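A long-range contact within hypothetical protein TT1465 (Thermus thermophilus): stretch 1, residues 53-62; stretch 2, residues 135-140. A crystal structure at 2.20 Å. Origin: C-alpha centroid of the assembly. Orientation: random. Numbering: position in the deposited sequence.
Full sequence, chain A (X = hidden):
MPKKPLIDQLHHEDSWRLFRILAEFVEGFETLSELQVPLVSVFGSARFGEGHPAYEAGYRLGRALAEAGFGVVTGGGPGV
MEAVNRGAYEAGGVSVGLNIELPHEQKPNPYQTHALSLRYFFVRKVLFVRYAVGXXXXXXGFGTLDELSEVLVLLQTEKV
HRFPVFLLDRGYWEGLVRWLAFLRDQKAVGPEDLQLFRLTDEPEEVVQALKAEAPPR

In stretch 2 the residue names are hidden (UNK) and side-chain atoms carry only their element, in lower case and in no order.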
ATOM      1  N   PRO A  53      -4.625  -7.964 -46.947  1.00 25.86           N
ATOM      2  CA  PRO A  53      -3.444  -8.830 -46.834  1.00 25.31           C
ATOM      3  C   PRO A  53      -2.915  -8.967 -45.399  1.00 25.24           C
ATOM      4  O   PRO A  53      -2.535 -10.057 -44.968  1.00 28.07           O
ATOM      5  CB  PRO A  53      -2.433  -8.146 -47.748  1.00 24.15           C
ATOM      6  CG  PRO A  53      -3.278  -7.507 -48.753  1.00 28.99           C
ATOM      7  CD  PRO A  53      -4.388  -6.913 -47.947  1.00 24.13           C
ATOM      8  N   ALA A  54      -2.884  -7.858 -44.668  1.00 21.85           N
ATOM      9  CA  ALA A  54      -2.397  -7.872 -43.294  1.00 18.66           C
ATOM     10  C   ALA A  54      -3.296  -8.715 -42.406  1.00 19.49           C
ATOM     11  O   ALA A  54      -2.825  -9.386 -41.493  1.00 20.81           O
ATOM     12  CB  ALA A  54      -2.322  -6.465 -42.761  1.00 22.04           C
ATOM     13  N   TYR A  55      -4.596  -8.695 -42.683  1.00 18.17           N
ATOM     14  CA  TYR A  55      -5.548  -9.446 -41.884  1.00 16.08           C
ATOM     15  C   TYR A  55      -5.397 -10.939 -42.131  1.00 17.42           C
ATOM     16  O   TYR A  55      -5.300 -11.729 -41.196  1.00 17.06           O
ATOM     17  CB  TYR A  55      -6.967  -9.019 -42.237  1.00 17.05           C
ATOM     18  CG  TYR A  55      -8.023  -9.654 -41.362  1.00 17.51           C
ATOM     19  CD1 TYR A  55      -8.566  -8.959 -40.285  1.00 17.13           C
ATOM     20  CD2 TYR A  55      -8.482 -10.951 -41.612  1.00 18.64           C
ATOM     21  CE1 TYR A  55      -9.543  -9.529 -39.476  1.00 20.13           C
ATOM     22  CE2 TYR A  55      -9.459 -11.534 -40.809  1.00 19.02           C
ATOM     23  CZ  TYR A  55      -9.984 -10.814 -39.743  1.00 22.87           C
ATOM     24  OH  TYR A  55     -10.942 -11.376 -38.938  1.00 29.48           O
ATOM     25  N   GLU A  56      -5.370 -11.327 -43.399  1.00 17.30           N
ATOM     26  CA  GLU A  56      -5.242 -12.733 -43.736  1.00 23.26           C
ATOM     27  C   GLU A  56      -3.938 -13.276 -43.162  1.00 21.63           C
ATOM     28  O   GLU A  56      -3.921 -14.332 -42.526  1.00 20.34           O
ATOM     29  CB  GLU A  56      -5.288 -12.932 -45.259  1.00 25.56           C
ATOM     30  CG  GLU A  56      -6.587 -12.429 -45.899  1.00 36.61           C
ATOM     31  CD  GLU A  56      -7.832 -12.797 -45.085  1.00 43.22           C
ATOM     32  OE1 GLU A  56      -8.071 -14.006 -44.844  1.00 46.97           O
ATOM     33  OE2 GLU A  56      -8.575 -11.870 -44.685  1.00 43.30           O
ATOM     34  N   ALA A  57      -2.854 -12.540 -43.371  1.00 20.31           N
ATOM     35  CA  ALA A  57      -1.553 -12.956 -42.862  1.00 19.85           C
ATOM     36  C   ALA A  57      -1.639 -13.111 -41.347  1.00 19.02           C
ATOM     37  O   ALA A  57      -1.103 -14.064 -40.777  1.00 20.13           O
ATOM     38  CB  ALA A  57      -0.496 -11.925 -43.228  1.00 12.23           C
ATOM     39  N   GLY A  58      -2.324 -12.170 -40.707  1.00 16.03           N
ATOM     40  CA  GLY A  58      -2.474 -12.208 -39.265  1.00 18.09           C
ATOM     41  C   GLY A  58      -3.247 -13.449 -38.850  1.00 20.67           C
ATOM     42  O   GLY A  58      -2.909 -14.100 -37.843  1.00 15.52           O
ATOM     43  N   TYR A  59      -4.279 -13.791 -39.626  1.00 18.29           N
ATOM     44  CA  TYR A  59      -5.053 -14.972 -39.292  1.00 18.32           C
ATOM     45  C   TYR A  59      -4.149 -16.204 -39.352  1.00 15.92           C
ATOM     46  O   TYR A  59      -4.165 -17.009 -38.436  1.00 15.42           O
ATOM     47  CB  TYR A  59      -6.260 -15.148 -40.219  1.00 17.96           C
ATOM     48  CG  TYR A  59      -7.086 -16.351 -39.831  1.00 21.97           C
ATOM     49  CD1 TYR A  59      -6.727 -17.632 -40.252  1.00 23.90           C
ATOM     50  CD2 TYR A  59      -8.168 -16.225 -38.960  1.00 20.35           C
ATOM     51  CE1 TYR A  59      -7.412 -18.753 -39.811  1.00 22.74           C
ATOM     52  CE2 TYR A  59      -8.862 -17.346 -38.511  1.00 24.74           C
ATOM     53  CZ  TYR A  59      -8.472 -18.607 -38.936  1.00 22.84           C
ATOM     54  OH  TYR A  59      -9.098 -19.722 -38.437  1.00 28.08           O
ATOM     55  N   ARG A  60      -3.345 -16.321 -40.408  1.00 14.45           N
ATOM     56  CA  ARG A  60      -2.434 -17.457 -40.570  1.00 15.25           C
ATOM     57  C   ARG A  60      -1.416 -17.560 -39.435  1.00 14.85           C
ATOM     58  O   ARG A  60      -1.154 -18.656 -38.933  1.00 16.15           O
ATOM     59  CB  ARG A  60      -1.690 -17.380 -41.920  1.00 16.71           C
ATOM     60  CG  ARG A  60      -2.567 -17.454 -43.179  1.00 18.01           C
ATOM     61  CD  ARG A  60      -1.779 -18.050 -44.351  1.00 23.51           C
ATOM     62  NE  ARG A  60      -0.670 -17.201 -44.771  1.00 29.71           N
ATOM     63  CZ  ARG A  60       0.497 -17.636 -45.242  1.00 31.70           C
ATOM     64  NH1 ARG A  60       0.743 -18.935 -45.360  1.00 24.49           N
ATOM     65  NH2 ARG A  60       1.424 -16.758 -45.611  1.00 31.94           N
ATOM     66  N   LEU A  61      -0.831 -16.427 -39.043  1.00 16.01           N
ATOM     67  CA  LEU A  61       0.152 -16.380 -37.957  1.00 13.78           C
ATOM     68  C   LEU A  61      -0.512 -16.860 -36.673  1.00 16.00           C
ATOM     69  O   LEU A  61       0.030 -17.692 -35.958  1.00 15.91           O
ATOM     70  CB  LEU A  61       0.626 -14.945 -37.722  1.00 16.39           C
ATOM     71  CG  LEU A  61       2.059 -14.596 -37.321  1.00 15.87           C
ATOM     72  CD1 LEU A  61       2.006 -13.406 -36.387  1.00 13.63           C
ATOM     73  CD2 LEU A  61       2.766 -15.755 -36.673  1.00 12.66           C
ATOM     74  N   GLY A  62      -1.683 -16.297 -36.380  1.00 14.41           N
ATOM     75  CA  GLY A  62      -2.405 -16.673 -35.178  1.00 15.69           C
ATOM     76  C   GLY A  62      -2.665 -18.165 -35.136  1.00 18.65           C
ATOM     77  O   GLY A  62      -2.431 -18.811 -34.120  1.00 19.28           O
ATOM     78  N   UNK A 135       8.172 -11.297 -30.308  1.00 17.70           N
ATOM     79  CA  UNK A 135       7.323 -10.198 -30.767  1.00 18.96           C
ATOM     80  C   UNK A 135       7.218 -10.215 -32.289  1.00 20.21           C
ATOM     81  O   UNK A 135       8.234 -10.291 -32.987  1.00 20.70           O
ATOM     82  c   UNK A 135       8.174  -8.709 -28.897  1.00 20.46           C
ATOM     83  c   UNK A 135       9.383  -9.170 -28.365  1.00 25.42           C
ATOM     84  c   UNK A 135       8.644  -8.602 -26.139  1.00 26.54           C
ATOM     85  c   UNK A 135       7.439  -8.137 -26.663  1.00 23.99           C
ATOM     86  c   UNK A 135       7.897  -8.830 -30.354  1.00 17.40           C
ATOM     87  c   UNK A 135       7.213  -8.193 -28.040  1.00 20.22           C
ATOM     88  c   UNK A 135       9.624  -9.119 -26.995  1.00 27.09           C
ATOM     89  N   UNK A 136       5.990 -10.137 -32.794  1.00 17.70           N
ATOM     90  CA  UNK A 136       5.747 -10.112 -34.231  1.00 15.02           C
ATOM     91  C   UNK A 136       4.997  -8.821 -34.601  1.00 14.39           C
ATOM     92  O   UNK A 136       3.910  -8.539 -34.091  1.00 14.16           O
ATOM     93  c   UNK A 136       4.912 -11.413 -36.220  1.00 12.49           C
ATOM     94  c   UNK A 136       4.902 -11.323 -34.690  1.00 14.39           C
ATOM     95  c   UNK A 136       5.460 -12.627 -34.077  1.00 18.23           C
ATOM     96  N   UNK A 137       5.574  -8.039 -35.496  1.00 13.95           N
ATOM     97  CA  UNK A 137       4.922  -6.801 -35.922  1.00 15.15           C
ATOM     98  C   UNK A 137       4.396  -6.883 -37.359  1.00 16.91           C
ATOM     99  O   UNK A 137       5.168  -6.998 -38.311  1.00 15.07           O
ATOM    100  c   UNK A 137       7.584  -6.044 -32.349  1.00  5.25           C
ATOM    101  c   UNK A 137       7.303  -6.145 -33.717  1.00  1.34           C
ATOM    102  c   UNK A 137       6.840  -5.195 -31.544  1.00  7.93           C
ATOM    103  c   UNK A 137       5.891  -5.630 -35.741  1.00  7.44           C
ATOM    104  c   UNK A 137       5.543  -4.549 -33.495  1.00  5.71           C
ATOM    105  c   UNK A 137       6.280  -5.407 -34.298  1.00  4.73           C
ATOM    106  c   UNK A 137       5.815  -4.438 -32.114  1.00 11.83           C
ATOM    107  N   UNK A 138       3.070  -6.849 -37.504  1.00 16.61           N
ATOM    108  CA  UNK A 138       2.453  -6.898 -38.830  1.00 17.61           C
ATOM    109  C   UNK A 138       2.152  -5.464 -39.266  1.00 15.86           C
ATOM    110  O   UNK A 138       2.214  -4.544 -38.449  1.00 14.75           O
ATOM    111  c   UNK A 138       1.157  -7.729 -38.776  1.00 19.85           C
ATOM    112  c   UNK A 138       1.336  -9.239 -38.579  1.00 20.02           C
ATOM    113  c   UNK A 138       0.332  -9.781 -37.555  1.00 20.34           C
ATOM    114  c   UNK A 138       1.169  -9.936 -39.915  1.00 21.17           C
ATOM    115  N   UNK A 139       1.885  -5.237 -40.568  1.00 14.97           N
ATOM    116  CA  UNK A 139       1.586  -3.850 -40.951  1.00 10.27           C
ATOM    117  C   UNK A 139       0.590  -3.253 -39.957  1.00 10.93           C
ATOM    118  O   UNK A 139      -0.390  -3.914 -39.557  1.00  6.34           O
ATOM    119  c   UNK A 139       1.846  -5.109 -42.925  1.00  3.42           C
ATOM    120  c   UNK A 139       1.991  -6.101 -41.760  1.00 12.77           C
ATOM    121  c   UNK A 139       0.991  -4.004 -42.343  1.00  5.42           C
ATOM    122  N   UNK A 140       0.872  -2.021 -39.547  1.00  9.15           N
ATOM    123  CA  UNK A 140       0.040  -1.299 -38.600  1.00 10.93           C
ATOM    124  C   UNK A 140       0.325   0.197 -38.732  1.00 14.76           C
ATOM    125  O   UNK A 140       0.973   0.630 -39.699  1.00 13.12           O
TER

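Position 135 lies in the strand and carries seven side-chain carbons: one bonded to CA, then a closed ring of six. No heteroatom extends the ring, which excludes tyrosine and identifies phenylalanine. The side chain is out of reach of stretch 1, so Phe135 is buried by other parts of the molecule and takes no part in this contact.

Position 136 has three side-chain carbons, one attached to CA and carrying the other two. Branching at the first carbon with no further atoms, and no oxygen to suggest threonine, indicates valine by composition; at 2.20 Å the element assignment rests on the deposited labels. Its CA-to-CB bond points toward the helix, and one of its methyls meets the end of Leu61. The residue is Val136, and the distance from its CG1 to Leu61 CD1 is 3.5 Å, the shortest approach between the stretches.

Position 137 again shows one carbon followed by a ring of six carbons, seven in all and without a hydroxyl. Its CA-to-CB bond points away from stretch 1, as expected from the alternation of side chains along a strand, and it makes no contact there. This is Phe137, buried but outside the contact.

Position 138 follows the strand and has four carbons: one on CA, a second bonded to it, and two more forking from that second carbon. A fork at the second carbon distinguishes leucine from isoleucine, which branches at the first. Its CA-to-CB bond points toward the helix, and the side-chain carbons touch Ala54, Ala57, Gly58 and Leu61. In Leu138, CD2 lies 4.2 Å from Ala57 CB, while CD1 lies 4.1 Å from Gly58 CA and 4.2 Å from Leu61 CD1. Chi1 is -70° (m), but chi2, at 136°, falls between the usual wells.

Position 139 has three carbons that close a ring onto its own backbone N, a connection unique to proline among the standard residues. The first of them, CB, is 4.1 Å from Ala54 CB. Pro139 has phi of -46°, and its CA is 6.1 Å from Ala54 CA, a closer backbone approach than the 9.2 Å between the CA atoms of Leu61 and Val136.

Position 140 has no side-chain atoms, which makes it Gly140; it makes no contact with stretch 1.

The contact is a small apolar packing of a helix against the end of a strand and the residues that follow it, burying 252 Å² over both sides. No hydrogen bond crosses it. Within the helix, Gly58 N donates to Ala54 O at 2.9 Å. Ala54, Ala57 and Leu61 direct their CA-to-CB bonds toward stretch 2, with spacings of three and four residues that keep them on one helical face. Gly58 adds its backbone to the contact, with its CA 4.1 Å from Leu138 CD1. Leu138 has the largest covered area, 69 Å², and Leu61 follows with 55 Å², bridging Val136 and Leu138 through CD1.

Stretch 2 (135-140) FVFLPG
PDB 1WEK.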